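Local coordinates for enoyl-CoA hydratase/isomerase family protein (Pseudomonas syringae pv. tomato, PDB 3OT6) that probably catalyses a hydratase or isomerase reaction on an acyl-CoA thioester, as expected of a member of the crotonase-like superfamily, although its own substrate is not established, at residues 10-19 against 41-52; 140-149 against 216-227. All coordinates share one frame; numbering follows the deposited sequence.

Contact 1. Residues 10-19 against 41-52; sequences YHLDDGVATL and LDQAEKDRAIVI
The ring of Y10 lies against the last turns of helix 31-46, with Q43 crossing one of its faces at about a right angle. Q43 CG sits 3.6 Å from the centroid of the Y10 ring, 21° off the ring normal, a CH-pi contact, while A44 CB comes up in the plane of the ring at its edge. With CG anti to the backbone N (chi1 -177°), the Y10 ring is carried out to the helix, where OH donates to D47 OD2 at 2.7 Å, reaching the carboxylate on its anti side, somewhat out of its plane. The same oxygen accepts from the Q43 amide, NE2 to OD2 3.2 Å and nearly straight, from above the carboxylate plane. Both bonds fall on OD2 and probably limit the rotation of the carboxylate, on which L12 CD2 leans. The helix ends here in a Schellman motif with R48 as its C-prime residue, completing a beta-alpha-beta unit of the crotonase-like fold: strand 16-21, helix 31-46 and the parallel strand 50-54. I50 N to G15 O opens the pairing at a bent 133°, whereas I52 N to A17 O is almost linear. On the sheet face turned to helix 31-46, A17 CB meets A49 CB at 3.8 Å, and L19 and L41 cross at about a right angle, CD2 to CD2 4.0 Å. On the other face V16 CG1 packs 3.6 Å from I52 CD1, and helix 186-197 covers both residues.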
loop_
_atom_site.group_PDB
_atom_site.type_symbol
_atom_site.label_atom_id
_atom_site.label_comp_id
_atom_site.label_asym_id
_atom_site.label_seq_id
_atom_site.Cartn_x
_atom_site.Cartn_y
_atom_site.Cartn_z
ATOM N N TYR A 10 1.368 -16.448 1.656
ATOM C CA TYR A 10 0.451 -16.475 0.528
ATOM C C TYR A 10 -0.597 -17.561 0.702
ATOM O O TYR A 10 -0.300 -18.724 0.747
ATOM C CB TYR A 10 1.247 -16.710 -0.743
ATOM C CG TYR A 10 0.452 -16.708 -2.026
ATOM C CD1 TYR A 10 0.331 -15.545 -2.792
ATOM C CD2 TYR A 10 -0.139 -17.883 -2.511
ATOM C CE1 TYR A 10 -0.395 -15.538 -3.979
ATOM C CE2 TYR A 10 -0.863 -17.879 -3.702
ATOM C CZ TYR A 10 -0.990 -16.704 -4.417
ATOM O OH TYR A 10 -1.684 -16.689 -5.584
ATOM N N HIS A 11 -1.852 -17.216 0.737
ATOM C CA HIS A 11 -2.812 -18.297 0.686
ATOM C C HIS A 11 -3.878 -18.060 -0.389
ATOM O O HIS A 11 -4.493 -17.039 -0.398
ATOM C CB HIS A 11 -3.377 -18.596 2.097
ATOM C CG HIS A 11 -4.864 -18.825 2.122
ATOM N ND1 HIS A 11 -5.429 -20.092 2.125
ATOM C CD2 HIS A 11 -5.910 -17.942 2.134
ATOM C CE1 HIS A 11 -6.755 -19.973 2.135
ATOM N NE2 HIS A 11 -7.071 -18.681 2.143
ATOM N N LEU A 12 -4.097 -19.030 -1.281
ATOM C CA LEU A 12 -5.155 -18.941 -2.330
ATOM C C LEU A 12 -6.444 -19.740 -1.967
ATOM O O LEU A 12 -6.402 -20.908 -1.601
ATOM C CB LEU A 12 -4.564 -19.360 -3.671
ATOM C CG LEU A 12 -5.485 -19.574 -4.875
ATOM C CD1 LEU A 12 -6.046 -18.275 -5.358
ATOM C CD2 LEU A 12 -4.751 -20.367 -6.011
ATOM N N ASP A 13 -7.593 -19.101 -2.001
ATOM C CA ASP A 13 -8.794 -19.776 -1.691
ATOM C C ASP A 13 -9.852 -19.148 -2.545
ATOM O O ASP A 13 -10.054 -17.955 -2.456
ATOM C CB ASP A 13 -9.181 -19.623 -0.225
ATOM C CG ASP A 13 -10.237 -20.690 0.207
ATOM O OD1 ASP A 13 -9.849 -21.904 0.355
ATOM O OD2 ASP A 13 -11.452 -20.345 0.357
ATOM N N ASP A 14 -10.512 -19.963 -3.385
ATOM C CA ASP A 14 -11.664 -19.538 -4.196
ATOM C C ASP A 14 -11.343 -18.271 -5.031
ATOM O O ASP A 14 -12.079 -17.286 -4.985
ATOM C CB ASP A 14 -12.857 -19.343 -3.243
ATOM C CG ASP A 14 -14.161 -18.987 -3.961
ATOM O OD1 ASP A 14 -14.428 -19.448 -5.110
ATOM O OD2 ASP A 14 -14.967 -18.261 -3.332
ATOM N N GLY A 15 -10.221 -18.289 -5.758
ATOM C CA GLY A 15 -9.789 -17.141 -6.597
ATOM C C GLY A 15 -9.414 -15.815 -5.909
ATOM O O GLY A 15 -9.301 -14.779 -6.569
ATOM N N VAL A 16 -9.251 -15.850 -4.580
ATOM C CA VAL A 16 -8.715 -14.743 -3.808
ATOM C C VAL A 16 -7.401 -15.138 -3.188
ATOM O O VAL A 16 -7.357 -16.129 -2.453
ATOM C CB VAL A 16 -9.679 -14.321 -2.706
ATOM C CG1 VAL A 16 -9.044 -13.226 -1.869
ATOM C CG2 VAL A 16 -11.087 -13.840 -3.308
ATOM N N ALA A 17 -6.330 -14.382 -3.461
ATOM C CA ALA A 17 -5.023 -14.628 -2.824
ATOM C C ALA A 17 -4.820 -13.603 -1.701
ATOM O O ALA A 17 -4.718 -12.386 -1.968
ATOM C CB ALA A 17 -3.882 -14.547 -3.845
ATOM N N THR A 18 -4.810 -14.072 -0.450
ATOM C CA THR A 18 -4.553 -13.237 0.703
ATOM C C THR A 18 -3.055 -13.205 0.907
ATOM O O THR A 18 -2.431 -14.273 1.049
ATOM C CB THR A 18 -5.232 -13.752 1.954
ATOM O OG1 THR A 18 -6.645 -13.818 1.748
ATOM C CG2 THR A 18 -4.996 -12.796 3.098
ATOM N N LEU A 19 -2.484 -11.980 0.869
ATOM C CA LEU A 19 -1.059 -11.688 1.195
ATOM C C LEU A 19 -1.016 -11.072 2.572
ATOM O O LEU A 19 -1.558 -9.970 2.808
ATOM C CB LEU A 19 -0.442 -10.786 0.141
ATOM C CG LEU A 19 -0.050 -11.483 -1.205
ATOM C CD1 LEU A 19 -1.198 -12.238 -1.893
ATOM C CD2 LEU A 19 0.575 -10.557 -2.180
ATOM N N LEU A 41 3.478 -11.760 -5.372
ATOM C CA LEU A 41 2.619 -11.146 -6.386
ATOM C C LEU A 41 2.858 -11.847 -7.664
ATOM O O LEU A 41 1.965 -11.920 -8.473
ATOM C CB LEU A 41 2.861 -9.621 -6.556
ATOM C CG LEU A 41 2.238 -8.646 -5.512
ATOM C CD1 LEU A 41 2.914 -7.269 -5.596
ATOM C CD2 LEU A 41 0.698 -8.534 -5.616
ATOM N N ASP A 42 4.078 -12.354 -7.842
ATOM C CA ASP A 42 4.382 -13.221 -8.936
ATOM C C ASP A 42 3.414 -14.399 -8.935
ATOM O O ASP A 42 2.877 -14.765 -9.990
ATOM C CB ASP A 42 5.811 -13.707 -8.852
ATOM C CG ASP A 42 6.812 -12.620 -9.243
ATOM O OD1 ASP A 42 6.434 -11.646 -9.926
ATOM O OD2 ASP A 42 7.977 -12.689 -8.815
ATOM N N GLN A 43 3.176 -14.946 -7.748
ATOM C CA GLN A 43 2.417 -16.136 -7.577
ATOM C C GLN A 43 0.977 -15.779 -7.863
ATOM O O GLN A 43 0.289 -16.522 -8.577
ATOM C CB GLN A 43 2.588 -16.669 -6.151
ATOM C CG GLN A 43 1.847 -17.990 -5.917
ATOM C CD GLN A 43 2.261 -19.091 -6.931
ATOM O OE1 GLN A 43 3.435 -19.273 -7.239
ATOM N NE2 GLN A 43 1.272 -19.790 -7.469
ATOM N N ALA A 44 0.524 -14.620 -7.341
ATOM C CA ALA A 44 -0.850 -14.132 -7.531
ATOM C C ALA A 44 -1.152 -13.900 -9.002
ATOM O O ALA A 44 -2.272 -14.101 -9.414
ATOM C CB ALA A 44 -1.107 -12.853 -6.711
ATOM N N GLU A 45 -0.164 -13.494 -9.793
ATOM C CA GLU A 45 -0.376 -13.279 -11.209
ATOM C C GLU A 45 -0.586 -14.635 -11.824
ATOM O O GLU A 45 -1.437 -14.813 -12.676
ATOM C CB GLU A 45 0.835 -12.649 -11.905
ATOM C CG GLU A 45 1.081 -11.199 -11.605
ATOM C CD GLU A 45 2.138 -10.548 -12.518
ATOM O OE1 GLU A 45 2.019 -10.667 -13.750
ATOM O OE2 GLU A 45 3.063 -9.884 -12.007
ATOM N N LYS A 46 0.233 -15.593 -11.399
ATOM C CA LYS A 46 0.200 -16.893 -12.006
ATOM C C LYS A 46 -1.159 -17.603 -11.676
ATOM O O LYS A 46 -1.727 -18.278 -12.564
ATOM C CB LYS A 46 1.508 -17.660 -11.736
ATOM C CG LYS A 46 1.436 -19.197 -11.898
ATOM C CD LYS A 46 2.850 -19.869 -11.590
ATOM C CE LYS A 46 2.799 -21.479 -11.639
ATOM N NZ LYS A 46 1.719 -22.123 -10.721
ATOM N N ASP A 47 -1.736 -17.339 -10.503
ATOM C CA ASP A 47 -3.068 -17.877 -10.147
ATOM C C ASP A 47 -4.212 -16.983 -10.578
ATOM O O ASP A 47 -5.356 -17.241 -10.236
ATOM C CB ASP A 47 -3.225 -18.124 -8.641
ATOM C CG ASP A 47 -2.223 -19.125 -8.112
ATOM O OD1 ASP A 47 -1.826 -20.050 -8.862
ATOM O OD2 ASP A 47 -1.804 -18.990 -6.944
ATOM N N ARG A 48 -3.911 -15.933 -11.338
ATOM C CA ARG A 48 -4.939 -14.986 -11.823
ATOM C C ARG A 48 -5.898 -14.535 -10.752
ATOM O O ARG A 48 -7.084 -14.352 -11.038
ATOM C CB ARG A 48 -5.743 -15.536 -12.991
ATOM C CG ARG A 48 -4.926 -16.359 -13.973
ATOM C CD ARG A 48 -5.815 -16.665 -15.179
ATOM N NE ARG A 48 -5.341 -15.844 -16.273
ATOM C CZ ARG A 48 -6.023 -14.861 -16.842
ATOM N NH1 ARG A 48 -7.278 -14.561 -16.499
ATOM N NH2 ARG A 48 -5.403 -14.172 -17.779
ATOM N N ALA A 49 -5.391 -14.291 -9.547
ATOM C CA ALA A 49 -6.292 -14.135 -8.421
ATOM C C ALA A 49 -6.631 -12.661 -8.105
ATOM O O ALA A 49 -5.792 -11.775 -8.294
ATOM C CB ALA A 49 -5.679 -14.841 -7.177
ATOM N N ILE A 50 -7.833 -12.410 -7.610
ATOM C CA ILE A 50 -8.061 -11.209 -6.883
ATOM C C ILE A 50 -7.151 -11.175 -5.615
ATOM O O ILE A 50 -7.079 -12.169 -4.866
ATOM C CB ILE A 50 -9.535 -11.062 -6.542
ATOM C CG1 ILE A 50 -10.289 -10.823 -7.853
ATOM C CG2 ILE A 50 -9.728 -9.813 -5.640
ATOM C CD1 ILE A 50 -11.787 -11.035 -7.765
ATOM N N VAL A 51 -6.403 -10.081 -5.413
ATOM C CA VAL A 51 -5.407 -10.045 -4.317
ATOM C C VAL A 51 -5.997 -9.252 -3.182
ATOM O O VAL A 51 -6.670 -8.239 -3.413
ATOM C CB VAL A 51 -4.077 -9.364 -4.734
ATOM C CG1 VAL A 51 -3.210 -9.097 -3.494
ATOM C CG2 VAL A 51 -3.267 -10.240 -5.793
ATOM N N ILE A 52 -5.842 -9.778 -1.962
ATOM C CA ILE A 52 -6.140 -9.057 -0.688
ATOM C C ILE A 52 -4.817 -8.921 0.114
ATOM O O ILE A 52 -4.277 -9.922 0.543
ATOM C CB ILE A 52 -7.103 -9.810 0.206
ATOM C CG1 ILE A 52 -8.474 -9.888 -0.398
ATOM C CG2 ILE A 52 -7.320 -9.027 1.511
ATOM C CD1 ILE A 52 -9.523 -10.597 0.581
#

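Contact 2. Residues 140-149 against 216-227; sequences HHAGIELARD and LLDTLDAAIEQD
The carboxylate of D227 lies against the start of helix 141-150, its plane only 12° from that of the H141 ring but turned well away from that of H140. D227 OD2 stands at the edge of the H140 ring, near its plane, and 3.3 Å from H140 CB; one face of this ring is covered by the backbone N of G143, centred over it. The first torsion of H140, which tucks the ring between its own backbone N and carbonyl carbon, brings it back over the helix start. Each oxygen of D227 takes one backbone N-H through its syn lone pair: H141 N to OD1 at 2.8 Å, distinctly bent, and A142 N to OD2 at 2.9 Å, almost straight at 177°. Two N-H groups of the first turn are thereby satisfied, and the buried acid would probably be stabilised as an anion by the helix dipole. Alanine, leucine and threonine side chains make most of the remaining apolar contacts. A223 CB fits beside H141 CB at 3.7 Å, and L220 crosses L146 at about a right angle, CD1 to CD2 3.8 Å. T219 CG2 touches E145 CG at 3.6 Å; T219 OG1 hydrogen-bonds to G215 O, while the E145 carboxylate is held side-on by R148 through NE and NH2. L216 CD2 closes the far end against D149 OD2. Segments 141-149 and 216-227, their axes 8.6 Å apart and 155° between directions, form an antiparallel helix packing in which D227 accepts the backbone N-H groups of the first two residues after the N-cap H140.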
loop_
_atom_site.group_PDB
_atom_site.type_symbol
_atom_site.label_atom_id
_atom_site.label_comp_id
_atom_site.label_asym_id
_atom_site.label_seq_id
_atom_site.Cartn_x
_atom_site.Cartn_y
_atom_site.Cartn_z
ATOM N N HIS A 140 9.474 12.257 -0.420
ATOM C CA HIS A 140 9.996 11.934 -1.723
ATOM C C HIS A 140 8.950 12.139 -2.820
ATOM O O HIS A 140 7.745 12.116 -2.564
ATOM C CB HIS A 140 10.551 10.496 -1.720
ATOM C CG HIS A 140 9.566 9.429 -1.307
ATOM N ND1 HIS A 140 8.722 9.552 -0.224
ATOM C CD2 HIS A 140 9.341 8.190 -1.806
ATOM C CE1 HIS A 140 8.022 8.441 -0.071
ATOM N NE2 HIS A 140 8.371 7.602 -1.030
ATOM N N HIS A 141 9.403 12.360 -4.048
ATOM C CA HIS A 141 8.492 12.503 -5.166
ATOM C C HIS A 141 7.478 11.355 -5.307
ATOM O O HIS A 141 6.283 11.602 -5.442
ATOM C CB HIS A 141 9.242 12.756 -6.464
ATOM C CG HIS A 141 9.816 14.124 -6.569
ATOM N ND1 HIS A 141 9.030 15.257 -6.668
ATOM C CD2 HIS A 141 11.101 14.557 -6.574
ATOM C CE1 HIS A 141 9.810 16.324 -6.766
ATOM N NE2 HIS A 141 11.067 15.926 -6.714
ATOM N N ALA A 142 7.925 10.117 -5.246
ATOM C CA ALA A 142 7.016 8.998 -5.366
ATOM C C ALA A 142 5.841 9.108 -4.390
ATOM O O ALA A 142 4.687 8.919 -4.789
ATOM C CB ALA A 142 7.759 7.681 -5.176
ATOM N N GLY A 143 6.110 9.419 -3.116
ATOM C CA GLY A 143 5.059 9.460 -2.128
ATOM C C GLY A 143 4.145 10.650 -2.396
ATOM O O GLY A 143 2.898 10.577 -2.273
ATOM N N ILE A 144 4.732 11.780 -2.749
ATOM C CA ILE A 144 3.920 12.957 -3.013
ATOM C C ILE A 144 2.930 12.574 -4.097
ATOM O O ILE A 144 1.729 12.832 -3.971
ATOM C CB ILE A 144 4.779 14.110 -3.510
ATOM C CG1 ILE A 144 5.611 14.700 -2.329
ATOM C CG2 ILE A 144 3.907 15.096 -4.255
ATOM C CD1 ILE A 144 6.761 15.616 -2.752
ATOM N N GLU A 145 3.457 11.921 -5.135
ATOM C CA GLU A 145 2.694 11.607 -6.334
ATOM C C GLU A 145 1.640 10.491 -6.121
ATOM O O GLU A 145 0.517 10.582 -6.664
ATOM C CB GLU A 145 3.628 11.332 -7.529
ATOM C CG GLU A 145 4.422 12.600 -8.056
ATOM C CD GLU A 145 3.557 13.873 -8.193
ATOM O OE1 GLU A 145 2.370 13.759 -8.549
ATOM O OE2 GLU A 145 4.060 15.014 -7.914
ATOM N N LEU A 146 1.946 9.500 -5.278
ATOM C CA LEU A 146 0.921 8.536 -4.873
ATOM C C LEU A 146 -0.166 9.224 -4.096
ATOM O O LEU A 146 -1.332 8.901 -4.238
ATOM C CB LEU A 146 1.511 7.442 -3.999
ATOM C CG LEU A 146 2.525 6.452 -4.635
ATOM C CD1 LEU A 146 3.201 5.615 -3.534
ATOM C CD2 LEU A 146 1.839 5.550 -5.578
ATOM N N ALA A 147 0.184 10.187 -3.255
ATOM C CA ALA A 147 -0.842 10.845 -2.432
ATOM C C ALA A 147 -1.666 11.790 -3.285
ATOM O O ALA A 147 -2.890 11.843 -3.185
ATOM C CB ALA A 147 -0.238 11.542 -1.296
ATOM N N ARG A 148 -0.999 12.451 -4.218
ATOM C CA ARG A 148 -1.670 13.433 -5.039
ATOM C C ARG A 148 -2.763 12.789 -5.834
ATOM O O ARG A 148 -3.811 13.381 -6.049
ATOM C CB ARG A 148 -0.686 14.135 -5.973
ATOM C CG ARG A 148 -1.308 15.421 -6.560
ATOM C CD ARG A 148 -0.510 16.059 -7.713
ATOM N NE ARG A 148 0.933 16.207 -7.459
ATOM C CZ ARG A 148 1.453 17.257 -6.827
ATOM N NH1 ARG A 148 0.631 18.282 -6.389
ATOM N NH2 ARG A 148 2.791 17.276 -6.645
ATOM N N ASP A 149 -2.516 11.569 -6.278
ATOM C CA ASP A 149 -3.376 10.960 -7.236
ATOM C C ASP A 149 -4.589 10.390 -6.565
ATOM O O ASP A 149 -5.605 10.256 -7.236
ATOM C CB ASP A 149 -2.640 9.844 -8.045
ATOM C CG ASP A 149 -3.416 9.450 -9.312
ATOM O OD1 ASP A 149 -3.558 10.341 -10.199
ATOM O OD2 ASP A 149 -3.943 8.308 -9.394
ATOM N N LEU A 216 0.095 8.294 -14.194
ATOM C CA LEU A 216 0.550 8.081 -12.858
ATOM C C LEU A 216 1.768 7.180 -12.934
ATOM O O LEU A 216 2.801 7.451 -12.259
ATOM C CB LEU A 216 -0.549 7.486 -11.997
ATOM C CG LEU A 216 -0.219 6.941 -10.588
ATOM C CD1 LEU A 216 0.321 8.041 -9.644
ATOM C CD2 LEU A 216 -1.417 6.257 -9.947
ATOM N N LEU A 217 1.684 6.148 -13.771
ATOM C CA LEU A 217 2.796 5.175 -13.904
ATOM C C LEU A 217 4.057 5.832 -14.482
ATOM O O LEU A 217 5.123 5.638 -13.981
ATOM C CB LEU A 217 2.365 3.960 -14.736
ATOM C CG LEU A 217 1.711 2.712 -14.096
ATOM C CD1 LEU A 217 1.403 2.733 -12.582
ATOM C CD2 LEU A 217 0.539 2.120 -14.880
ATOM N N ASP A 218 3.946 6.644 -15.520
ATOM C CA ASP A 218 5.142 7.321 -16.015
ATOM C C ASP A 218 5.732 8.249 -14.978
ATOM O O ASP A 218 6.932 8.237 -14.783
ATOM C CB ASP A 218 4.865 8.057 -17.345
ATOM C CG ASP A 218 4.454 7.085 -18.452
ATOM O OD1 ASP A 218 4.725 5.829 -18.297
ATOM O OD2 ASP A 218 3.855 7.567 -19.449
ATOM N N THR A 219 4.883 9.045 -14.335
ATOM C CA THR A 219 5.250 9.925 -13.257
ATOM C C THR A 219 5.968 9.221 -12.094
ATOM O O THR A 219 6.942 9.766 -11.527
ATOM C CB THR A 219 4.007 10.626 -12.698
ATOM O OG1 THR A 219 3.424 11.421 -13.722
ATOM C CG2 THR A 219 4.375 11.512 -11.515
ATOM N N LEU A 220 5.476 8.052 -11.705
ATOM C CA LEU A 220 6.151 7.254 -10.696
ATOM C C LEU A 220 7.538 6.785 -11.183
ATOM O O LEU A 220 8.465 6.784 -10.375
ATOM C CB LEU A 220 5.294 6.057 -10.225
ATOM C CG LEU A 220 4.113 6.364 -9.286
ATOM C CD1 LEU A 220 3.144 5.134 -9.110
ATOM C CD2 LEU A 220 4.621 6.870 -7.943
ATOM N N ASP A 221 7.681 6.363 -12.452
ATOM C CA ASP A 221 8.997 5.965 -12.980
ATOM C C ASP A 221 10.018 7.165 -12.934
ATOM O O ASP A 221 11.148 6.980 -12.508
ATOM C CB ASP A 221 8.901 5.344 -14.408
ATOM C CG ASP A 221 8.127 4.025 -14.431
ATOM O OD1 ASP A 221 7.923 3.380 -13.375
ATOM O OD2 ASP A 221 7.644 3.627 -15.511
ATOM N N ALA A 222 9.602 8.357 -13.375
ATOM C CA ALA A 222 10.414 9.548 -13.314
ATOM C C ALA A 222 10.776 9.837 -11.861
ATOM O O ALA A 222 11.937 10.070 -11.559
ATOM C CB ALA A 222 9.694 10.769 -13.956
ATOM N N ALA A 223 9.790 9.774 -10.969
ATOM C CA ALA A 223 9.945 10.049 -9.535
ATOM C C ALA A 223 10.933 9.113 -8.902
ATOM O O ALA A 223 11.767 9.535 -8.121
ATOM C CB ALA A 223 8.597 9.932 -8.806
ATOM N N ILE A 224 10.817 7.819 -9.209
ATOM C CA ILE A 224 11.683 6.795 -8.576
ATOM C C ILE A 224 13.152 7.196 -8.867
ATOM O O ILE A 224 13.997 7.139 -7.980
ATOM C CB ILE A 224 11.331 5.356 -9.040
ATOM C CG1 ILE A 224 10.040 4.872 -8.373
ATOM C CG2 ILE A 224 12.499 4.366 -8.867
ATOM C CD1 ILE A 224 9.488 3.552 -9.046
ATOM N N GLU A 225 13.398 7.669 -10.088
ATOM C CA GLU A 225 14.732 8.072 -10.523
ATOM C C GLU A 225 15.188 9.378 -9.907
ATOM O O GLU A 225 16.278 9.446 -9.409
ATOM C CB GLU A 225 14.820 8.144 -12.054
ATOM C CG GLU A 225 16.005 7.296 -12.535
ATOM C CD GLU A 225 15.839 5.789 -12.159
ATOM O OE1 GLU A 225 16.642 5.275 -11.303
ATOM O OE2 GLU A 225 14.880 5.148 -12.698
ATOM N N GLN A 226 14.337 10.398 -9.931
ATOM C CA GLN A 226 14.582 11.611 -9.193
ATOM C C GLN A 226 14.863 11.395 -7.705
ATOM O O GLN A 226 15.643 12.122 -7.148
ATOM C CB GLN A 226 13.421 12.583 -9.366
ATOM C CG GLN A 226 13.611 13.467 -10.553
ATOM C CD GLN A 226 14.804 14.464 -10.332
ATOM O OE1 GLN A 226 14.770 15.367 -9.435
ATOM N NE2 GLN A 226 15.864 14.283 -11.136
ATOM N N ASP A 227 14.207 10.426 -7.078
ATOM C CA ASP A 227 14.321 10.200 -5.665
ATOM C C ASP A 227 15.652 9.534 -5.359
ATOM O O ASP A 227 16.284 9.858 -4.357
ATOM C CB ASP A 227 13.151 9.346 -5.127
ATOM C CG ASP A 227 11.845 10.147 -4.945
ATOM O OD1 ASP A 227 11.910 11.389 -4.829
ATOM O OD2 ASP A 227 10.747 9.543 -4.904
#

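Contact 1 closes before contact 2 opens along the chain, and all four segments belong to the same enoyl-CoA hydratase/isomerase domain. Their centres are 27 Å apart and their nearest atoms about 12 Å apart, so they do not touch and share no helix or strand. Contact 1 belongs to the edge of the six-stranded mixed sheet, built from residues early in the chain; contact 2 is almost purely helical and brings the C-terminal helix 202-230 onto helix 141-150. Helix 73-91 lies between the sheet-edge region and this helical layer and packs on both: L41 touches its L86 and R89, and A142 and I224 its S84.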